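Local coordinates for protein SAG family member (Sag19) (Eimeria tenella, PDB 6ZZB) that is of unknown function but is a major surface antigen of the parasite, related in fold to the CAP proteins, at residues 47-52 and 134-139; 125-130 and 205-210. All blocks are in the same frame, centred on the assembly; numbering follows the deposited sequence. Where two conformers were deposited one is given.

Contact 1: residues 47-52 and 134-139; sequences DEKTED and TEFNCN
K49 lies over one face of the F136 ring, where the starts of helices 50-61 and 138-155 meet in a fold consistent with the CAP alpha-beta-alpha sandwich. This is the tight part of the contact. It is a CH-pi interaction: K49 CE is 3.8 Å from the centroid of the F136 ring, 22° off the ring normal. K49 CG lies near F136 CZ, while K49 CE lies nearest F136 CD2. The lysine bends at chi2 (-59°), which sets K49 CD 3.6 Å from F136 CE2. C138 N lies against the opposite face, 3.7 Å above the plane of the F136 ring and toward its rim. D52 and F136 also meet closely, tip to tip, with carboxylate and ring planes 42° apart. D52 OD2 sits at the ring edge, 3.2 Å from F136 CE2, where the slightly positive rim probably suits a carboxylate. The same D52 OD2 is 3.5 Å from C138 CB. The ring also rests on A195 and L206 of the sheet. C138 is buried, and its disulfide to C53 ties the two helix starts together.

The D52 O and N139 end is looser and wetter. D52 O and N139 OD1 are 4.0 Å apart. Two waters bridge here, both donating to D52 O. One also donates to N139 OD1, at 2.7 Å from that atom. The other accepts from N139 N, its oxygen 3.2 Å from that nitrogen.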
# COMPACT_ATOMS: atom_id res chain seq x y z
N ASP A 47 14.80 -1.72 -2.64
CA ASP A 47 14.94 -3.20 -2.56
C ASP A 47 13.55 -3.80 -2.60
O ASP A 47 12.61 -3.22 -2.03
CB ASP A 47 15.65 -3.66 -1.28
CG ASP A 47 17.16 -3.66 -1.40
OD1 ASP A 47 17.66 -3.16 -2.43
OD2 ASP A 47 17.81 -4.17 -0.46
N GLU A 48 13.44 -4.96 -3.20
CA GLU A 48 12.22 -5.77 -3.17
C GLU A 48 12.02 -6.29 -1.74
O GLU A 48 12.98 -6.63 -1.06
CB GLU A 48 12.44 -6.88 -4.20
CG GLU A 48 11.32 -7.85 -4.37
CD GLU A 48 11.52 -9.17 -3.65
OE1 GLU A 48 12.22 -9.19 -2.63
OE2 GLU A 48 11.00 -10.18 -4.17
N LYS A 49 10.78 -6.25 -1.27
CA LYS A 49 10.43 -6.59 0.11
C LYS A 49 9.28 -7.59 0.18
O LYS A 49 8.76 -7.83 1.28
CB LYS A 49 10.06 -5.34 0.90
CG LYS A 49 11.14 -4.30 1.07
CD LYS A 49 12.35 -4.83 1.79
CE LYS A 49 13.26 -3.71 2.29
NZ LYS A 49 14.50 -4.25 2.89
N THR A 50 8.87 -8.22 -0.91
CA THR A 50 7.67 -9.06 -0.90
C THR A 50 7.85 -10.21 0.08
O THR A 50 6.96 -10.47 0.89
CB THR A 50 7.34 -9.59 -2.29
OG1 THR A 50 7.30 -8.45 -3.17
CG2 THR A 50 6.05 -10.37 -2.28
N GLU A 51 8.99 -10.89 0.05
CA GLU A 51 9.18 -12.02 1.00
C GLU A 51 9.25 -11.52 2.45
O GLU A 51 8.99 -12.33 3.35
CB GLU A 51 10.46 -12.78 0.65
CG GLU A 51 10.39 -13.55 -0.65
CD GLU A 51 10.66 -12.77 -1.91
OE1 GLU A 51 11.07 -11.59 -1.81
OE2 GLU A 51 10.44 -13.33 -2.98
N ASP A 52 9.68 -10.30 2.69
CA ASP A 52 9.75 -9.76 4.06
C ASP A 52 8.35 -9.40 4.57
O ASP A 52 8.20 -9.28 5.81
CB ASP A 52 10.65 -8.53 4.11
CG ASP A 52 11.16 -8.28 5.51
OD1 ASP A 52 11.68 -9.24 6.13
OD2 ASP A 52 10.95 -7.16 6.03
N THR A 134 15.77 5.00 10.48
CA THR A 134 15.20 3.83 11.18
C THR A 134 15.46 2.54 10.39
O THR A 134 15.59 2.61 9.15
CB THR A 134 13.71 4.03 11.46
OG1 THR A 134 13.06 4.02 10.19
CG2 THR A 134 13.41 5.30 12.22
N GLU A 135 15.51 1.40 11.08
CA GLU A 135 15.64 0.06 10.46
C GLU A 135 14.28 -0.34 9.87
O GLU A 135 13.26 -0.15 10.57
CB GLU A 135 16.11 -0.97 11.48
CG GLU A 135 16.52 -2.28 10.85
CD GLU A 135 16.90 -3.35 11.86
OE1 GLU A 135 17.15 -3.00 13.03
OE2 GLU A 135 16.92 -4.53 11.46
N PHE A 136 14.27 -0.87 8.64
CA PHE A 136 13.04 -1.37 7.96
C PHE A 136 12.56 -2.63 8.67
O PHE A 136 13.35 -3.59 8.80
CB PHE A 136 13.30 -1.71 6.48
CG PHE A 136 12.11 -2.29 5.77
CD1 PHE A 136 11.10 -1.45 5.32
CD2 PHE A 136 11.94 -3.64 5.57
CE1 PHE A 136 9.98 -1.94 4.70
CE2 PHE A 136 10.83 -4.14 4.93
CZ PHE A 136 9.85 -3.29 4.47
N ASN A 137 11.29 -2.67 9.11
CA ASN A 137 10.67 -3.85 9.75
C ASN A 137 9.27 -3.98 9.15
O ASN A 137 8.39 -3.22 9.58
CB ASN A 137 10.68 -3.68 11.27
CG ASN A 137 10.02 -4.80 12.03
OD1 ASN A 137 9.34 -5.66 11.47
ND2 ASN A 137 10.29 -4.83 13.33
N CYS A 138 9.10 -4.83 8.16
CA CYS A 138 7.81 -4.88 7.41
C CYS A 138 6.70 -5.28 8.39
O CYS A 138 5.60 -4.71 8.34
CB CYS A 138 7.77 -5.81 6.22
SG CYS A 138 6.40 -5.30 5.16
N ASN A 139 6.95 -6.26 9.26
CA ASN A 139 5.96 -6.71 10.27
C ASN A 139 5.48 -5.54 11.11
O ASN A 139 4.24 -5.35 11.23
CB ASN A 139 6.55 -7.75 11.21
CG ASN A 139 6.67 -9.06 10.49
OD1 ASN A 139 6.32 -9.15 9.32
ND2 ASN A 139 7.17 -10.08 11.18
O HOH W 1 6.06 -10.65 7.05
O HOH W 2 9.17 -8.41 8.42

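Contact 2: residues 125-130 and 205-210; sequences GLVIPF and VLFCYF
L126 and I128 pair with C208 and L206 as the two hydrogen-bonded pairs of an antiparallel beta ladder, at the centre of a fold consistent with the CAP sandwich. The strand segments run at 168° to each other. Four bonds hold them: L126 N to C208 O, C208 N to L126 O, I128 N to L206 O and L206 N to I128 O, each 2.9 Å. The last is nearly straight at its hydrogen (173°), yet its donor stands above the I128 carbonyl plane. G125 CA adds a bent CA-H...O contact to the same C208 O, 3.2 Å away.

Side chains fill in around this frame. V127 CG2 meets the edge of the F207 ring, 3.8 Å from F207 CD1. On the other face L126 CD2 touches L206 CD2 at 4.1 Å, and L206 CD2 also packs on I128 CD1. A chi1 of 59° puts F130 CG between its backbone N and carbonyl carbon. The ring meets the other strand edge-on, with F130 CE1 3.7 Å from L206 N.

V205 and F207 are covered by helix 97-105. On the other face, helix 175-183 packs on L126 and I128. Helix 138-155 packs on I128 and L206 there, and also on F130. The C208-C193 disulfide and backbone bonds such as F207 with A194 join strand 203-211 to strand 190-196, its neighbour in the sheet.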
# COMPACT_ATOMS: atom_id res chain seq x y z
N GLY A 125 -2.08 1.26 -4.02
CA GLY A 125 -1.46 0.24 -3.21
C GLY A 125 -1.31 0.70 -1.80
O GLY A 125 -1.84 1.76 -1.41
N LEU A 126 -0.62 -0.09 -1.00
CA LEU A 126 -0.21 0.26 0.37
C LEU A 126 0.99 1.18 0.32
O LEU A 126 1.94 0.92 -0.43
CB LEU A 126 0.06 -1.02 1.17
CG LEU A 126 0.67 -0.85 2.56
CD1 LEU A 126 0.20 -1.99 3.46
CD2 LEU A 126 2.19 -0.76 2.47
N VAL A 127 0.93 2.26 1.10
CA VAL A 127 2.01 3.25 1.17
C VAL A 127 2.34 3.49 2.63
O VAL A 127 1.46 3.93 3.37
CB VAL A 127 1.61 4.56 0.48
CG1 VAL A 127 2.71 5.60 0.53
CG2 VAL A 127 1.17 4.30 -0.94
N ILE A 128 3.59 3.30 3.03
CA ILE A 128 4.03 3.61 4.41
C ILE A 128 5.36 4.33 4.36
O ILE A 128 6.39 3.72 4.08
CB ILE A 128 4.13 2.36 5.29
CG1 ILE A 128 2.82 1.58 5.34
CG2 ILE A 128 4.60 2.76 6.67
CD1 ILE A 128 2.90 0.27 6.08
N PRO A 129 5.39 5.64 4.65
CA PRO A 129 6.66 6.33 4.86
C PRO A 129 7.25 5.93 6.21
O PRO A 129 6.51 5.60 7.12
CB PRO A 129 6.27 7.81 4.85
CG PRO A 129 4.85 7.86 4.33
CD PRO A 129 4.23 6.54 4.75
N PHE A 130 8.58 5.91 6.29
CA PHE A 130 9.28 5.63 7.57
C PHE A 130 10.55 6.45 7.58
O PHE A 130 11.09 6.79 6.54
CB PHE A 130 9.47 4.13 7.78
CG PHE A 130 10.26 3.41 6.72
CD1 PHE A 130 9.66 3.01 5.54
CD2 PHE A 130 11.60 3.08 6.92
CE1 PHE A 130 10.37 2.32 4.57
CE2 PHE A 130 12.31 2.39 5.96
CZ PHE A 130 11.71 2.02 4.77
N VAL A 205 10.20 5.17 1.76
CA VAL A 205 8.81 4.74 1.45
C VAL A 205 8.77 3.24 1.19
O VAL A 205 9.54 2.75 0.36
CB VAL A 205 8.22 5.49 0.25
CG1 VAL A 205 6.83 5.02 -0.12
CG2 VAL A 205 8.19 6.99 0.55
N LEU A 206 7.84 2.55 1.84
CA LEU A 206 7.39 1.19 1.49
C LEU A 206 6.16 1.31 0.62
O LEU A 206 5.19 1.99 1.03
CB LEU A 206 7.08 0.42 2.77
CG LEU A 206 6.37 -0.92 2.58
CD1 LEU A 206 7.23 -1.92 1.85
CD2 LEU A 206 5.97 -1.47 3.93
N PHE A 207 6.17 0.64 -0.51
CA PHE A 207 5.02 0.56 -1.42
C PHE A 207 4.73 -0.89 -1.69
O PHE A 207 5.65 -1.62 -2.10
CB PHE A 207 5.29 1.30 -2.72
CG PHE A 207 4.14 1.26 -3.68
CD1 PHE A 207 3.01 2.02 -3.41
CD2 PHE A 207 4.17 0.50 -4.84
CE1 PHE A 207 1.93 1.99 -4.28
CE2 PHE A 207 3.06 0.46 -5.67
CZ PHE A 207 1.97 1.21 -5.39
N CYS A 208 3.49 -1.30 -1.54
CA CYS A 208 3.04 -2.65 -1.96
C CYS A 208 1.93 -2.50 -2.99
O CYS A 208 0.90 -1.87 -2.70
CB CYS A 208 2.54 -3.46 -0.79
SG CYS A 208 3.73 -3.84 0.51
N TYR A 209 2.13 -3.11 -4.15
CA TYR A 209 1.15 -3.11 -5.24
C TYR A 209 0.38 -4.42 -5.20
O TYR A 209 1.00 -5.49 -5.23
CB TYR A 209 1.82 -2.95 -6.61
CG TYR A 209 0.80 -2.79 -7.69
CD1 TYR A 209 0.19 -1.57 -7.87
CD2 TYR A 209 0.38 -3.82 -8.51
CE1 TYR A 209 -0.82 -1.38 -8.78
CE2 TYR A 209 -0.59 -3.64 -9.46
CZ TYR A 209 -1.18 -2.40 -9.62
OH TYR A 209 -2.13 -2.19 -10.57
N PHE A 210 -0.94 -4.32 -5.13
CA PHE A 210 -1.85 -5.47 -5.11
C PHE A 210 -2.49 -5.63 -6.48
O PHE A 210 -2.97 -4.67 -7.06
CB PHE A 210 -2.93 -5.27 -4.04
CG PHE A 210 -2.38 -5.19 -2.64
CD1 PHE A 210 -1.81 -4.01 -2.15
CD2 PHE A 210 -2.40 -6.29 -1.80
CE1 PHE A 210 -1.28 -3.94 -0.88
CE2 PHE A 210 -1.89 -6.21 -0.51
CZ PHE A 210 -1.33 -5.04 -0.04

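Contact 2 is core and contact 1 is surface. Contact 2 is a regular strand pair, built from backbone hydrogen bonds and buried apolar side chains. Contact 1 joins two helix starts through one aromatic ring flanked by a lysine and an aspartate, and through bridging waters. They share one sheet, and strand 126-131 leads into helix 138-155. Their centres are about 11 Å apart, and they touch directly. F136 CD1 packs 3.6 Å from F130 CZ, and C138 SG lies 4.0 Å from L206 CD2. Each contact holds one half of a disulfide, between helices in contact 1 and between strands in contact 2.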